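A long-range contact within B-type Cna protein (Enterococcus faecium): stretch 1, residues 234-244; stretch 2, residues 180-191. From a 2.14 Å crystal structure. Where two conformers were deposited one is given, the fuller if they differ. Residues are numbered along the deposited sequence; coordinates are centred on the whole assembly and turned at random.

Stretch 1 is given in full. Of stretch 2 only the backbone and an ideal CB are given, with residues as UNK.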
# COMPACT_ATOMS: atom_id res chain seq x y z
N SER A 234 -16.49 -15.88 -23.34
CA SER A 234 -15.94 -14.70 -22.68
C SER A 234 -15.63 -14.98 -21.22
O SER A 234 -16.29 -15.79 -20.59
CB SER A 234 -16.87 -13.49 -22.85
OG SER A 234 -18.11 -13.69 -22.20
N PHE A 235 -14.60 -14.33 -20.69
CA PHE A 235 -14.22 -14.48 -19.28
C PHE A 235 -13.46 -13.27 -18.75
O PHE A 235 -13.08 -12.38 -19.52
CB PHE A 235 -13.39 -15.76 -19.08
CG PHE A 235 -12.01 -15.72 -19.69
CD1 PHE A 235 -11.81 -16.00 -21.03
CD2 PHE A 235 -10.91 -15.41 -18.90
CE1 PHE A 235 -10.53 -15.96 -21.59
CE2 PHE A 235 -9.63 -15.37 -19.45
CZ PHE A 235 -9.44 -15.64 -20.79
N LYS A 236 -13.26 -13.26 -17.44
CA LYS A 236 -12.36 -12.32 -16.77
C LYS A 236 -11.61 -13.06 -15.67
O LYS A 236 -11.98 -14.18 -15.30
CB LYS A 236 -13.13 -11.15 -16.14
CG LYS A 236 -14.17 -11.56 -15.12
CD LYS A 236 -14.62 -10.47 -14.19
CE LYS A 236 -15.52 -11.08 -13.11
NZ LYS A 236 -16.22 -10.03 -12.32
N GLY A 237 -10.58 -12.42 -15.15
CA GLY A 237 -9.85 -12.88 -13.99
C GLY A 237 -10.09 -11.93 -12.84
O GLY A 237 -10.32 -10.75 -13.07
N THR A 238 -10.04 -12.45 -11.62
CA THR A 238 -10.07 -11.62 -10.41
C THR A 238 -8.81 -11.96 -9.62
O THR A 238 -8.70 -13.03 -9.03
CB THR A 238 -11.31 -11.89 -9.53
OG1 THR A 238 -12.51 -11.61 -10.28
CG2 THR A 238 -11.29 -11.03 -8.28
N ALA A 239 -7.84 -11.04 -9.61
CA ALA A 239 -6.61 -11.22 -8.84
C ALA A 239 -6.91 -11.14 -7.35
O ALA A 239 -7.80 -10.40 -6.92
CB ALA A 239 -5.56 -10.22 -9.25
N ASN A 240 -6.20 -11.94 -6.58
CA ASN A 240 -6.25 -11.89 -5.14
C ASN A 240 -4.80 -11.76 -4.70
O ASN A 240 -4.02 -12.71 -4.84
CB ASN A 240 -6.90 -13.13 -4.55
CG ASN A 240 -7.18 -12.98 -3.06
OD1 ASN A 240 -7.03 -11.89 -2.48
ND2 ASN A 240 -7.59 -14.06 -2.42
N VAL A 241 -4.46 -10.57 -4.21
CA VAL A 241 -3.09 -10.20 -3.97
C VAL A 241 -2.85 -9.75 -2.55
O VAL A 241 -3.77 -9.45 -1.80
CB VAL A 241 -2.60 -9.10 -4.94
CG1 VAL A 241 -2.80 -9.54 -6.38
CG2 VAL A 241 -3.30 -7.76 -4.68
N SER A 242 -1.58 -9.73 -2.20
CA SER A 242 -1.10 -9.18 -0.97
C SER A 242 -0.72 -7.73 -1.28
O SER A 242 -0.10 -7.48 -2.32
CB SER A 242 0.12 -9.97 -0.53
OG SER A 242 0.49 -9.60 0.76
N THR A 243 -1.10 -6.79 -0.42
CA THR A 243 -0.76 -5.39 -0.60
C THR A 243 -0.49 -4.75 0.76
O THR A 243 -1.15 -5.06 1.75
CB THR A 243 -1.89 -4.64 -1.39
OG1 THR A 243 -1.42 -3.36 -1.84
CG2 THR A 243 -3.20 -4.46 -0.54
N THR A 244 0.51 -3.87 0.81
CA THR A 244 0.88 -3.14 2.03
C THR A 244 0.55 -1.65 1.84
O THR A 244 1.22 -0.94 1.09
CB THR A 244 2.36 -3.41 2.41
OG1 THR A 244 2.54 -4.83 2.62
CG2 THR A 244 2.77 -2.72 3.70
N UNK A 180 -0.26 -10.54 -15.62
CA UNK A 180 0.73 -9.61 -15.10
C UNK A 180 0.20 -8.84 -13.89
O UNK A 180 -0.97 -8.49 -13.84
CB UNK A 180 1.16 -8.63 -16.20
N UNK A 181 1.08 -8.60 -12.92
CA UNK A 181 0.75 -7.83 -11.73
C UNK A 181 2.01 -7.31 -11.05
O UNK A 181 3.07 -7.94 -11.10
CB UNK A 181 -0.07 -8.68 -10.75
N UNK A 182 1.88 -6.16 -10.39
CA UNK A 182 2.93 -5.65 -9.52
C UNK A 182 2.80 -6.12 -8.07
O UNK A 182 3.55 -5.68 -7.22
CB UNK A 182 2.93 -4.12 -9.56
N UNK A 183 1.84 -7.01 -7.79
CA UNK A 183 1.69 -7.62 -6.46
C UNK A 183 1.73 -9.15 -6.59
O UNK A 183 1.42 -9.69 -7.64
CB UNK A 183 0.39 -7.17 -5.80
N UNK A 184 2.10 -9.82 -5.50
CA UNK A 184 2.15 -11.28 -5.46
C UNK A 184 0.78 -11.83 -5.02
O UNK A 184 0.06 -11.20 -4.21
CB UNK A 184 3.26 -11.76 -4.52
N UNK A 185 0.44 -13.00 -5.56
CA UNK A 185 -0.84 -13.66 -5.31
C UNK A 185 -1.22 -14.57 -6.47
O UNK A 185 -0.35 -15.18 -7.08
CB UNK A 185 -1.94 -12.62 -5.07
N UNK A 186 -2.51 -14.66 -6.76
CA UNK A 186 -3.03 -15.45 -7.89
C UNK A 186 -4.33 -14.84 -8.38
O UNK A 186 -4.79 -13.85 -7.82
CB UNK A 186 -3.25 -16.91 -7.49
N UNK A 187 -4.90 -15.41 -9.43
CA UNK A 187 -6.18 -14.96 -9.97
C UNK A 187 -7.13 -16.13 -10.21
O UNK A 187 -6.71 -17.25 -10.49
CB UNK A 187 -5.96 -14.19 -11.27
N UNK A 188 -8.41 -15.82 -10.07
CA UNK A 188 -9.51 -16.74 -10.29
C UNK A 188 -10.23 -16.34 -11.57
O UNK A 188 -10.59 -15.17 -11.74
CB UNK A 188 -10.47 -16.75 -9.10
N UNK A 189 -10.43 -17.30 -12.47
CA UNK A 189 -11.18 -17.05 -13.69
C UNK A 189 -12.68 -17.19 -13.47
O UNK A 189 -13.11 -18.13 -12.81
CB UNK A 189 -10.72 -18.01 -14.79
N UNK A 190 -13.46 -16.25 -13.99
CA UNK A 190 -14.92 -16.33 -14.00
C UNK A 190 -15.36 -16.25 -15.45
O UNK A 190 -15.03 -15.31 -16.17
CB UNK A 190 -15.56 -15.22 -13.16
N UNK A 191 -16.14 -17.25 -15.87
CA UNK A 191 -16.68 -17.28 -17.23
C UNK A 191 -18.02 -16.59 -17.26
O UNK A 191 -18.91 -16.90 -16.47
CB UNK A 191 -16.81 -18.72 -17.74

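Stretch 1 is one continuous strand, and its N-to-C direction makes an angle of 152° with that of positions 185-191, so the two run antiparallel. The backbone hydrogen bonds define the register; any residue but proline could supply the amide donors at 186, 188 and 190, so preference for a side chain comes from CB direction and backbone angles.

Position 180 has no atom of stretch 1 within 5.5 Å of its ideal CB, so the contact sets no preference; it is Ala180. At 181 the CB points toward stretch 1 but stays 5.2 Å from Val241 CG1, leaving room for a small or medium side chain. The residue is Ser181, whose OG accepts a hydrogen bond from the backbone N of position 183 (3.1 Å). Position 182 points sideways into open space, where polar residues are natural; Asn182 makes no contact with stretch 1.

At 183 the CB points toward stretch 1, 3.7 Å from Val241 CB and 3.5 Å from Ser242 O. An aliphatic stem suits this approach, and the hydroxyl of Thr243 beyond offers a polar end a partner; long residues such as Lys, Arg or Gln would fit. Lys183 packs its CB 3.6 Å from Val241 CB and bends through chi1 and chi2 both m, and its NZ donates to Thr243 OG1 at 2.9 Å.

Position 184 points sideways, its CB 5.4 Å from Ser242 CB, so many residues would do. Its backbone O accepts from Ser242 N (3.0 Å). In Thr184, OG1 comes 4.2 Å from Ser242 CB, while a water links the backbone N of Thr184 (3.1 Å) to Ser242 O (2.6 Å).

Position 185 is decisive. With phi/psi of 154/-145, a CB would jam against the preceding carbonyl, and it would lie 2.1 Å from Asn240 O and 2.9 Å from Val241 CA. Gly185 fits, its CA 3.4 Å from Asn240 O.

From 186 onward the CBs alternate between faces. Position 186 shares a face with Asn240, and polar residues suit it. Asn186 brings OD1 4.1 Å from Asn240 CB; its backbone N and O pair with Asn240 O (3.1 Å) and N (2.7 Å).

Position 187 turns to the other face, that of Ala239, its CB 3.9 Å from Ala239 CA and 3.7 Å from Thr238 O; a small apolar residue fits, though larger ones are not excluded by stretch 1 alone. Ala187 sets its CB 4.5 Å from Ala239 CB.

Position 188 lies beside Thr238, and polar or beta-branched residues would serve; Lys188 sends its end away from stretch 1, while its N donates to Thr238 O (3.0 Å) and its O accepts from Thr238 N (2.8 Å).

At 189, Gly237 offers no side chain and Phe235 CD2 lies 4.9 Å from the CB, favouring a branched aliphatic. Leu189 places CD2 4.1 Å from Gly237 CA and 4.3 Å from Phe235 CD2.

Position 190 has Lys236 CE 4.1 Å from its CB, suiting a beta-branched or polar residue. Thr190 N donates to Lys236 O (2.9 Å) and Thr190 O accepts from Lys236 N (3.0 Å).

At 191 the CB is 4.7 Å from Phe235 CB, inviting an aromatic or large aliphatic. Phe191 brings CD1 3.5 Å from Phe235 CB, the ring planes oblique at 44°.

Stretch 2 (180-191) ASNKTGNAKLTF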
# COMPACT_ATOMS: atom_id res chain seq x y z
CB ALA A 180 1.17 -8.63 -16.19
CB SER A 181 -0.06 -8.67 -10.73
OG SER A 181 -0.54 -7.89 -9.65
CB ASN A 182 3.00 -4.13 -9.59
CG ASN A 182 1.79 -3.45 -8.97
OD1 ASN A 182 0.72 -4.06 -8.86
ND2 ASN A 182 1.95 -2.19 -8.58
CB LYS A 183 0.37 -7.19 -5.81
CG LYS A 183 0.14 -5.68 -5.73
CD LYS A 183 1.12 -4.96 -4.81
CE LYS A 183 0.98 -3.43 -4.90
NZ LYS A 183 -0.38 -2.95 -4.53
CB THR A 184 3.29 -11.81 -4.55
OG1 THR A 184 2.97 -11.61 -3.17
CG2 THR A 184 4.63 -11.09 -4.84
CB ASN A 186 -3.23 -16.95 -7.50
CG ASN A 186 -4.19 -17.14 -6.34
OD1 ASN A 186 -5.18 -16.43 -6.19
ND2 ASN A 186 -3.91 -18.12 -5.53
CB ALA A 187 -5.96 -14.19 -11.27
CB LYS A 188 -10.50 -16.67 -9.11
CG LYS A 188 -11.82 -17.42 -9.33
CD LYS A 188 -12.47 -17.88 -8.04
CE LYS A 188 -13.34 -19.09 -8.31
NZ LYS A 188 -14.65 -18.93 -7.62
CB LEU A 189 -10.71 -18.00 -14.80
CG LEU A 189 -9.21 -17.97 -15.10
CD1 LEU A 189 -8.92 -18.84 -16.31
CD2 LEU A 189 -8.72 -16.54 -15.38
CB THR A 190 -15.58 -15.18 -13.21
OG1 THR A 190 -15.28 -15.33 -11.83
CG2 THR A 190 -17.10 -15.19 -13.34
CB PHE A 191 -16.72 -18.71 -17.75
CG PHE A 191 -15.34 -19.26 -17.98
CD1 PHE A 191 -14.67 -19.04 -19.17
CD2 PHE A 191 -14.69 -19.93 -16.97
CE1 PHE A 191 -13.38 -19.50 -19.36
CE2 PHE A 191 -13.38 -20.41 -17.13
CZ PHE A 191 -12.72 -20.18 -18.33
O HOH W 1 2.33 -8.35 -2.81
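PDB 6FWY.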